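Local coordinates for protein PncC family amidohydrolase (Enterobacter asburiae, PDB 6L19) that probably acts as an amidohydrolase of the PncC (CinA-like, competence or damage-inducible) family, whose relatives deamidate nicotinamide mononucleotide, at residues A[17-20]-A[21-25]. The protein carries 3 engineered substitutions. Numbering follows the deposited sequence.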
loop_
_atom_site.group_PDB
_atom_site.type_symbol
_atom_site.label_atom_id
_atom_site.label_comp_id
_atom_site.label_asym_id
_atom_site.label_seq_id
_atom_site.Cartn_x
_atom_site.Cartn_y
_atom_site.Cartn_z
ATOM N N LYS A 17 11.638 -0.635 -14.037
ATOM C CA LYS A 17 12.567 0.324 -14.617
ATOM C C LYS A 17 12.108 0.741 -16.009
ATOM O O LYS A 17 12.177 1.923 -16.367
ATOM C CB LYS A 17 13.986 -0.252 -14.647
ATOM C CG LYS A 17 15.029 0.784 -15.067
ATOM C CD LYS A 17 16.095 0.215 -15.991
ATOM C CE LYS A 17 17.518 0.610 -15.568
ATOM N NZ LYS A 17 17.685 2.070 -15.275
ATOM N N LYS A 18 11.616 -0.212 -16.806
ATOM C CA LYS A 18 11.086 0.151 -18.114
ATOM C C LYS A 18 9.826 0.998 -17.978
ATOM O O LYS A 18 9.631 1.970 -18.723
ATOM C CB LYS A 18 10.810 -1.110 -18.927
ATOM C CG LYS A 18 12.082 -1.840 -19.361
ATOM C CD LYS A 18 11.764 -3.160 -20.063
ATOM C CE LYS A 18 13.054 -3.916 -20.404
ATOM N NZ LYS A 18 12.782 -5.202 -21.113
ATOM N N LEU A 19 8.952 0.636 -17.038
ATOM C CA LEU A 19 7.732 1.407 -16.831
ATOM C C LEU A 19 8.053 2.822 -16.361
ATOM O O LEU A 19 7.442 3.786 -16.831
ATOM C CB LEU A 19 6.837 0.675 -15.834
ATOM C CG LEU A 19 5.394 1.101 -15.690
ATOM C CD1 LEU A 19 4.692 0.992 -17.036
ATOM C CD2 LEU A 19 4.731 0.212 -14.623
ATOM N N ALA A 20 9.039 2.969 -15.464
ATOM C CA ALA A 20 9.461 4.293 -15.007
ATOM C C ALA A 20 9.815 5.204 -16.184
ATOM O O ALA A 20 9.418 6.377 -16.239
ATOM C CB ALA A 20 10.661 4.153 -14.061
ATOM N N SER A 21 10.565 4.672 -17.140
ATOM C CA SER A 21 10.982 5.484 -18.276
ATOM C C SER A 21 9.801 5.786 -19.204
ATOM O O SER A 21 9.646 6.924 -19.658
ATOM C CB SER A 21 12.136 4.779 -19.005
ATOM O OG SER A 21 12.101 5.022 -20.394
ATOM N N LYS A 22 8.931 4.797 -19.465
ATOM C CA LYS A 22 7.722 5.071 -20.251
ATOM C C LYS A 22 6.866 6.157 -19.602
ATOM O O LYS A 22 6.364 7.050 -20.290
ATOM C CB LYS A 22 6.889 3.801 -20.423
ATOM C CG LYS A 22 7.408 2.815 -21.451
ATOM C CD LYS A 22 7.024 3.212 -22.847
ATOM C CE LYS A 22 7.697 2.308 -23.866
ATOM N NZ LYS A 22 7.064 2.431 -25.203
ATOM N N LEU A 23 6.702 6.106 -18.277
ATOM C CA LEU A 23 5.816 7.045 -17.593
ATOM C C LEU A 23 6.434 8.437 -17.500
ATOM O O LEU A 23 5.770 9.442 -17.790
ATOM C CB LEU A 23 5.477 6.522 -16.195
ATOM C CG LEU A 23 4.668 5.214 -16.154
ATOM C CD1 LEU A 23 4.637 4.632 -14.732
ATOM C CD2 LEU A 23 3.265 5.416 -16.691
ATOM N N THR A 24 7.691 8.523 -17.053
ATOM C CA THR A 24 8.304 9.838 -16.896
ATOM C C THR A 24 8.465 10.542 -18.237
ATOM O O THR A 24 8.411 11.774 -18.291
ATOM C CB THR A 24 9.659 9.742 -16.180
ATOM O OG1 THR A 24 10.533 8.871 -16.908
ATOM C CG2 THR A 24 9.482 9.248 -14.759
ATOM N N ASP A 25 8.611 9.788 -19.331
ATOM C CA ASP A 25 8.699 10.416 -20.650
ATOM C C ASP A 25 7.510 11.339 -20.921
ATOM O O ASP A 25 7.661 12.393 -21.555
ATOM C CB ASP A 25 8.786 9.346 -21.745
ATOM C CG ASP A 25 10.212 8.813 -21.951
ATOM O OD1 ASP A 25 11.161 9.342 -21.333
ATOM O OD2 ASP A 25 10.377 7.844 -22.727
#
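Leu19 and Leu23 pack one turn apart, and Thr24 bonds back to Ala20, in a local i to i+4 contact within helix 12-25, ahead of the first strand of the sheet. Leu23 lays CD1 against CG of Leu19 at 3.7 Å, and the two side chains cross at a slant. With CG anti to the carbonyl carbon (chi1 -65°), and so beside the backbone N, Leu23 CG comes within 3.2 Å of Leu19 O. Leu23 N donates a hydrogen bond to Leu19 O at 2.8 Å.

The backbone pattern is that of a regular alpha helix. Ser21 N bonds to Lys17 O at 3.3 Å, and Lys22 N to Lys18 O at 3.0 Å. At Ala20 a side chain joins in. Ala20 O accepts a hydrogen bond from Thr24 N at 2.9 Å and from Thr24 OG1 at 2.8 Å, from opposite faces of its plane. Thr24 places OG1 between its backbone N and carbonyl carbon (chi1 58°), which turns the hydroxyl back along the helix. A threonine hydroxyl bonded to the carbonyl four residues back is a familiar intrahelical side-chain bond, and it satisfies the hydroxyl within its own helix.

The helix is amphipathic. Leu19 rests on Leu159 and Leu162 of helix 147-165, and Leu23 touches Leu28. Ala20 is also buried, against Glu48 and Phe54. Lys18 and Lys22 lie along Leu163 of helix 147-165; Lys18 NZ bonds to Asn10 OD1 and Lys22 NZ to Leu166 O.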